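Local coordinates for catalase (Bacillus pumilus, PDB 4QOL), which breaks down hydrogen peroxide to water and oxygen with a heme cofactor, and probably also oxidises phenolic compounds in a peroxidase-like reaction, at residues 104-116 with 181-195. Sequence-based numbering, arbitrary orientation.
With HEM (protoporphyrin IX containing Fe), chain E.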
loop_
_atom_site.group_PDB
_atom_site.type_symbol
_atom_site.label_atom_id
_atom_site.label_comp_id
_atom_site.label_asym_id
_atom_site.label_seq_id
_atom_site.Cartn_x
_atom_site.Cartn_y
_atom_site.Cartn_z
ATOM N N SER A 104 -13.385 19.968 5.227
ATOM C CA SER A 104 -14.166 20.509 6.326
ATOM C C SER A 104 -13.997 22.032 6.355
ATOM O O SER A 104 -13.054 22.591 5.783
ATOM C CB SER A 104 -13.730 19.900 7.690
ATOM O OG SER A 104 -12.372 20.101 8.011
ATOM N N PRO A 105 -14.935 22.749 6.973
ATOM C CA PRO A 105 -14.851 24.209 6.984
ATOM C C PRO A 105 -13.690 24.775 7.825
ATOM O O PRO A 105 -13.238 24.187 8.807
ATOM C CB PRO A 105 -16.172 24.639 7.609
ATOM C CG PRO A 105 -17.058 23.463 7.381
ATOM C CD PRO A 105 -16.213 22.277 7.534
ATOM N N GLU A 106 -13.260 25.963 7.433
ATOM C CA GLU A 106 -12.129 26.635 8.095
ATOM C C GLU A 106 -12.624 27.687 9.126
ATOM O O GLU A 106 -11.855 28.474 9.677
ATOM C CB GLU A 106 -11.188 27.224 7.056
ATOM C CG GLU A 106 -10.363 26.149 6.322
ATOM C CD GLU A 106 -9.536 26.697 5.169
ATOM O OE1 GLU A 106 -10.115 27.564 4.428
ATOM O OE2 GLU A 106 -8.396 26.206 4.938
ATOM N N THR A 107 -13.906 27.584 9.434
ATOM C CA THR A 107 -14.596 28.387 10.454
ATOM C C THR A 107 -14.844 27.669 11.778
ATOM O O THR A 107 -15.531 28.221 12.635
ATOM C CB THR A 107 -15.971 28.782 9.890
ATOM O OG1 THR A 107 -16.554 27.679 9.253
ATOM C CG2 THR A 107 -15.839 29.888 8.848
ATOM N N LEU A 108 -14.382 26.411 11.900
ATOM C CA LEU A 108 -14.529 25.680 13.130
ATOM C C LEU A 108 -13.531 26.096 14.199
ATOM O O LEU A 108 -12.467 26.580 13.881
ATOM C CB LEU A 108 -14.371 24.196 12.858
ATOM C CG LEU A 108 -15.181 23.589 11.706
ATOM C CD1 LEU A 108 -14.995 22.079 11.568
ATOM C CD2 LEU A 108 -16.686 23.883 11.894
ATOM N N ARG A 109 -13.887 25.838 15.461
ATOM C CA ARG A 109 -12.992 26.095 16.567
ATOM C C ARG A 109 -11.911 25.034 16.555
ATOM O O ARG A 109 -12.234 23.840 16.428
ATOM C CB ARG A 109 -13.778 26.081 17.885
ATOM C CG ARG A 109 -12.905 26.398 19.095
ATOM C CD ARG A 109 -13.691 26.598 20.391
ATOM N NE ARG A 109 -14.783 27.567 20.233
ATOM C CZ ARG A 109 -14.630 28.874 20.162
ATOM N NH1 ARG A 109 -13.443 29.471 20.406
ATOM N NH2 ARG A 109 -15.659 29.594 19.875
ATOM N N ASP A 110 -10.662 25.431 16.683
ATOM C CA ASP A 110 -9.529 24.456 16.639
ATOM C C ASP A 110 -8.272 25.278 16.821
ATOM O O ASP A 110 -8.211 26.397 16.324
ATOM C CB ASP A 110 -9.449 23.760 15.249
ATOM C CG ASP A 110 -9.603 22.220 15.280
ATOM O OD1 ASP A 110 -9.725 21.575 16.354
ATOM O OD2 ASP A 110 -9.799 21.627 14.135
ATOM N N PRO A 111 -7.215 24.682 17.394
ATOM C CA PRO A 111 -5.864 25.232 17.050
ATOM C C PRO A 111 -5.684 25.261 15.537
ATOM O O PRO A 111 -6.394 24.551 14.801
ATOM C CB PRO A 111 -4.922 24.257 17.690
ATOM C CG PRO A 111 -5.748 23.459 18.630
ATOM C CD PRO A 111 -7.080 23.359 18.001
ATOM N N ARG A 112 -4.833 26.145 15.074
ATOM C CA ARG A 112 -4.366 26.088 13.729
ATOM C C ARG A 112 -2.919 25.656 13.649
ATOM O O ARG A 112 -2.069 26.170 14.386
ATOM C CB ARG A 112 -4.483 27.471 13.091
ATOM C CG ARG A 112 -5.789 27.732 12.303
ATOM C CD ARG A 112 -7.055 27.461 13.075
ATOM N NE ARG A 112 -8.293 27.727 12.275
ATOM C CZ ARG A 112 -9.495 27.478 12.752
ATOM N NH1 ARG A 112 -9.636 27.002 13.964
ATOM N NH2 ARG A 112 -10.568 27.673 12.013
ATOM N N GLY A 113 -2.636 24.781 12.686
ATOM C CA GLY A 113 -1.239 24.433 12.407
ATOM C C GLY A 113 -0.511 25.518 11.680
ATOM O O GLY A 113 -1.085 26.237 10.865
ATOM N N PHE A 114 0.768 25.563 11.935
ATOM C CA PHE A 114 1.670 26.586 11.444
ATOM C C PHE A 114 3.021 25.894 11.288
ATOM O O PHE A 114 3.883 25.925 12.150
ATOM C CB PHE A 114 1.745 27.725 12.468
ATOM C CG PHE A 114 2.296 29.023 11.937
ATOM C CD1 PHE A 114 3.472 29.086 11.211
ATOM C CD2 PHE A 114 1.641 30.215 12.240
ATOM C CE1 PHE A 114 3.976 30.309 10.760
ATOM C CE2 PHE A 114 2.128 31.429 11.809
ATOM C CZ PHE A 114 3.306 31.484 11.064
ATOM N N ALA A 115 3.183 25.221 10.142
ATOM C CA ALA A 115 4.340 24.324 9.890
ATOM C C ALA A 115 5.286 24.945 8.880
ATOM O O ALA A 115 4.865 25.260 7.781
ATOM C CB ALA A 115 3.852 22.964 9.368
ATOM N N VAL A 116 6.537 25.177 9.267
ATOM C CA VAL A 116 7.505 25.815 8.435
ATOM C C VAL A 116 8.714 24.918 8.163
ATOM O O VAL A 116 9.351 24.412 9.098
ATOM C CB VAL A 116 8.008 27.119 9.116
ATOM C CG1 VAL A 116 9.004 27.857 8.201
ATOM C CG2 VAL A 116 6.820 28.020 9.485
ATOM N N LEU A 181 -8.158 28.187 23.851
ATOM C CA LEU A 181 -8.980 27.643 22.760
ATOM C C LEU A 181 -10.415 28.162 22.794
ATOM O O LEU A 181 -11.032 28.311 21.723
ATOM C CB LEU A 181 -9.008 26.134 22.843
ATOM C CG LEU A 181 -9.682 25.423 21.669
ATOM C CD1 LEU A 181 -9.067 25.769 20.320
ATOM C CD2 LEU A 181 -9.648 23.892 21.898
ATOM N N PHE A 182 -10.966 28.448 24.000
ATOM C CA PHE A 182 -12.358 28.930 24.023
ATOM C C PHE A 182 -12.436 30.444 24.164
ATOM O O PHE A 182 -13.527 30.982 24.245
ATOM C CB PHE A 182 -13.172 28.168 25.068
ATOM C CG PHE A 182 -13.547 26.821 24.629
ATOM C CD1 PHE A 182 -14.707 26.627 23.912
ATOM C CD2 PHE A 182 -12.724 25.740 24.840
ATOM C CE1 PHE A 182 -15.049 25.382 23.441
ATOM C CE2 PHE A 182 -13.093 24.464 24.389
ATOM C CZ PHE A 182 -14.267 24.283 23.726
ATOM N N SER A 183 -11.287 31.133 24.123
ATOM C CA SER A 183 -11.289 32.580 23.700
ATOM C C SER A 183 -11.637 32.666 22.247
ATOM O O SER A 183 -11.770 31.627 21.564
ATOM C CB SER A 183 -9.956 33.278 23.943
ATOM O OG SER A 183 -8.972 32.955 22.962
ATOM N N ASP A 184 -11.845 33.856 21.725
ATOM C CA ASP A 184 -12.176 33.886 20.314
ATOM C C ASP A 184 -10.949 33.503 19.464
ATOM O O ASP A 184 -11.065 33.297 18.238
ATOM C CB ASP A 184 -12.748 35.236 19.878
ATOM C CG ASP A 184 -14.225 35.463 20.378
ATOM O OD1 ASP A 184 -14.999 34.496 20.620
ATOM O OD2 ASP A 184 -14.595 36.655 20.423
ATOM N N GLU A 185 -9.782 33.403 20.076
ATOM C CA GLU A 185 -8.609 32.988 19.274
ATOM C C GLU A 185 -8.713 31.495 18.864
ATOM O O GLU A 185 -7.955 31.052 17.995
ATOM C CB GLU A 185 -7.270 33.249 20.011
ATOM C CG GLU A 185 -6.099 33.272 19.051
ATOM C CD GLU A 185 -4.788 33.708 19.712
ATOM O OE1 GLU A 185 -4.805 34.324 20.792
ATOM O OE2 GLU A 185 -3.744 33.492 19.103
ATOM N N GLY A 186 -9.698 30.759 19.407
ATOM C CA GLY A 186 -10.033 29.463 18.884
ATOM C C GLY A 186 -10.575 29.427 17.456
ATOM O O GLY A 186 -10.548 28.372 16.829
ATOM N N ILE A 187 -10.948 30.595 16.916
ATOM C CA ILE A 187 -11.305 30.749 15.532
ATOM C C ILE A 187 -10.595 31.961 14.936
ATOM O O ILE A 187 -11.169 33.054 14.844
ATOM C CB ILE A 187 -12.822 30.891 15.300
ATOM C CG1 ILE A 187 -13.611 29.903 16.160
ATOM C CG2 ILE A 187 -13.109 30.694 13.802
ATOM C CD1 ILE A 187 -15.106 29.991 16.019
ATOM N N PRO A 188 -9.332 31.808 14.516
ATOM C CA PRO A 188 -8.685 32.846 13.752
ATOM C C PRO A 188 -9.477 33.309 12.526
ATOM O O PRO A 188 -10.146 32.513 11.915
ATOM C CB PRO A 188 -7.317 32.216 13.345
ATOM C CG PRO A 188 -7.095 31.175 14.418
ATOM C CD PRO A 188 -8.497 30.610 14.660
ATOM N N ALA A 189 -9.344 34.607 12.156
ATOM C CA ALA A 189 -10.114 35.105 11.036
ATOM C C ALA A 189 -9.691 34.446 9.730
ATOM O O ALA A 189 -10.521 34.312 8.764
ATOM C CB ALA A 189 -10.005 36.612 10.935
ATOM N N ASN A 190 -8.401 34.148 9.651
ATOM C CA ASN A 190 -7.810 33.481 8.511
ATOM C C ASN A 190 -6.337 33.088 8.915
ATOM O O ASN A 190 -5.966 33.239 10.053
ATOM C CB ASN A 190 -7.851 34.413 7.279
ATOM C CG ASN A 190 -7.176 35.740 7.538
ATOM O OD1 ASN A 190 -5.985 35.786 7.854
ATOM N ND2 ASN A 190 -7.928 36.868 7.390
ATOM N N TYR A 191 -5.576 32.527 7.993
ATOM C CA TYR A 191 -4.248 32.059 8.328
ATOM C C TYR A 191 -3.211 33.178 8.401
ATOM O O TYR A 191 -2.190 33.004 9.020
ATOM C CB TYR A 191 -3.783 31.016 7.295
ATOM C CG TYR A 191 -4.577 29.729 7.231
ATOM C CD1 TYR A 191 -4.932 29.036 8.389
ATOM C CD2 TYR A 191 -4.968 29.198 6.007
ATOM C CE1 TYR A 191 -5.629 27.832 8.324
ATOM C CE2 TYR A 191 -5.656 28.020 5.910
ATOM C CZ TYR A 191 -6.019 27.327 7.070
ATOM O OH TYR A 191 -6.718 26.160 6.963
ATOM N N ALA A 192 -3.494 34.342 7.787
ATOM C CA ALA A 192 -2.529 35.473 7.772
ATOM C C ALA A 192 -2.585 36.307 9.050
ATOM O O ALA A 192 -1.570 36.739 9.581
ATOM C CB ALA A 192 -2.787 36.375 6.573
ATOM N N GLU A 193 -3.771 36.453 9.613
ATOM C CA GLU A 193 -3.962 37.339 10.795
ATOM C C GLU A 193 -3.980 36.500 12.064
ATOM O O GLU A 193 -4.967 36.440 12.812
ATOM C CB GLU A 193 -5.272 38.129 10.616
ATOM C CG GLU A 193 -5.245 39.095 9.435
ATOM C CD GLU A 193 -6.560 39.838 9.248
ATOM O OE1 GLU A 193 -7.328 39.522 8.299
ATOM O OE2 GLU A 193 -6.824 40.746 10.040
ATOM N N MET A 194 -2.883 35.765 12.263
ATOM C CA MET A 194 -2.829 34.650 13.183
ATOM C C MET A 194 -1.435 34.548 13.776
ATOM O O MET A 194 -0.453 34.802 13.077
ATOM C CB MET A 194 -3.118 33.376 12.376
ATOM C CG MET A 194 -3.205 32.127 13.157
ATOM S SD MET A 194 -3.626 30.682 12.115
ATOM C CE MET A 194 -2.063 30.255 11.351
ATOM N N ARG A 195 -1.391 34.195 15.056
ATOM C CA ARG A 195 -0.172 33.930 15.802
ATOM C C ARG A 195 0.482 32.627 15.329
ATOM O O ARG A 195 -0.190 31.792 14.713
ATOM C CB ARG A 195 -0.581 33.754 17.258
ATOM C CG ARG A 195 0.497 33.749 18.277
ATOM C CD ARG A 195 -0.065 33.394 19.645
ATOM N NE ARG A 195 -1.236 34.198 20.042
ATOM C CZ ARG A 195 -1.213 35.278 20.829
ATOM N NH1 ARG A 195 -0.092 35.717 21.357
ATOM N NH2 ARG A 195 -2.346 35.918 21.114
HETATM C CHA HEM E . 0.291 16.926 11.825
HETATM C CHB HEM E . 1.078 13.726 15.385
HETATM C CHC HEM E . 1.286 17.505 18.621
HETATM C CHD HEM E . 1.215 20.566 14.865
HETATM C C1A HEM E . 0.449 15.740 12.524
HETATM C C2A HEM E . 0.368 14.426 11.961
HETATM C C3A HEM E . 0.592 13.531 12.962
HETATM C C4A HEM E . 0.816 14.280 14.132
HETATM C CMA HEM E . 0.713 12.035 12.960
HETATM C CAA HEM E . 0.129 14.141 10.513
HETATM C CBA HEM E . 1.425 14.556 9.784
HETATM C CGA HEM E . 1.413 14.162 8.355
HETATM O O1A HEM E . 2.278 14.658 7.605
HETATM O O2A HEM E . 0.634 13.279 7.927
HETATM C C1B HEM E . 1.173 14.530 16.555
HETATM C C2B HEM E . 1.379 13.958 17.851
HETATM C C3B HEM E . 1.420 14.981 18.762
HETATM C C4B HEM E . 1.294 16.236 18.006
HETATM C CMB HEM E . 1.524 12.482 18.120
HETATM C CAB HEM E . 1.642 14.934 20.208
HETATM C CBB HEM E . 2.123 13.816 20.757
HETATM C C1C HEM E . 1.292 18.677 17.864
HETATM C C2C HEM E . 1.681 19.901 18.357
HETATM C C3C HEM E . 1.636 20.764 17.306
HETATM C C4C HEM E . 1.293 20.053 16.132
HETATM C CMC HEM E . 1.975 20.181 19.815
HETATM C CAC HEM E . 2.063 22.122 17.329
HETATM C CBC HEM E . 2.974 22.458 18.226
HETATM C C1D HEM E . 0.950 19.764 13.745
HETATM C C2D HEM E . 0.785 20.349 12.415
HETATM C C3D HEM E . 0.498 19.365 11.558
HETATM C C4D HEM E . 0.503 18.158 12.378
HETATM C CMD HEM E . 0.906 21.821 12.151
HETATM C CAD HEM E . 0.260 19.464 10.072
HETATM C CBD HEM E . 1.657 19.523 9.415
HETATM C CGD HEM E . 1.368 19.657 7.948
HETATM O O1D HEM E . 1.122 20.782 7.530
HETATM O O2D HEM E . 1.378 18.662 7.175
HETATM N NA HEM E . 0.761 15.646 13.883
HETATM N NB HEM E . 1.136 15.865 16.724
HETATM N NC HEM E . 1.129 18.752 16.498
HETATM N ND HEM E . 0.778 18.447 13.694
HETATM FE FE HEM E . 0.949 17.212 15.153
HETATM O O HOH W 1 -10.009 30.726 9.786
HETATM O O HOH W 2 -14.794 32.362 18.775
HETATM O O HOH W 3 -6.914 28.588 17.424
#
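The loop leading into strand 113-120, which lines the heme pocket, packs on the loop that follows helix 175-181; Arg109 and Asp110 bind the end of the helix and the start of this second loop. Arg109 NH1 donates to Leu181 O at 3.0 Å, in the carbonyl plane, and makes a weaker bond to Ser183 O. CG anti to the backbone N (chi1 -178°) and an extended chi2 carry CD over one face of the Phe182 ring, 3.9 Å from its centroid, as a CH-pi contact; the bend at chi3 then turns the guanidinium toward Leu181 O. Ile187 CG1 and CD1 lie over one face of the guanidinium, toward its rim. Asp110 N donates to Gly186 O at 2.9 Å.

Arg112 folds back on its own loop. NH1 and NH2 both grip Leu108 O; NH2 also reaches Glu106 O and NH1 Asp110 O. All these partners lie near the guanidinium plane, while Pro188 CD sits over one face, 3.7 Å from NE. A leucine in place of Arg112 would probably leave these three carbonyls without their guanidinium donors and let the loop shift.

This is the catalase fold, where 113-120 is a strand of the antiparallel barrel. At its start Gly113 CA lies 3.4 Å from heme CMD, and a side chain there would clash with that methyl. Met194 SD touches Arg112 CB, and Met194 CE lies 3.8 Å from Phe114 CD2. Tyr191 OH donates to Glu106 OE2 at 2.6 Å, from above the carboxylate plane; Thr244 shares this oxygen. One water joins Glu106 O to Pro188 O.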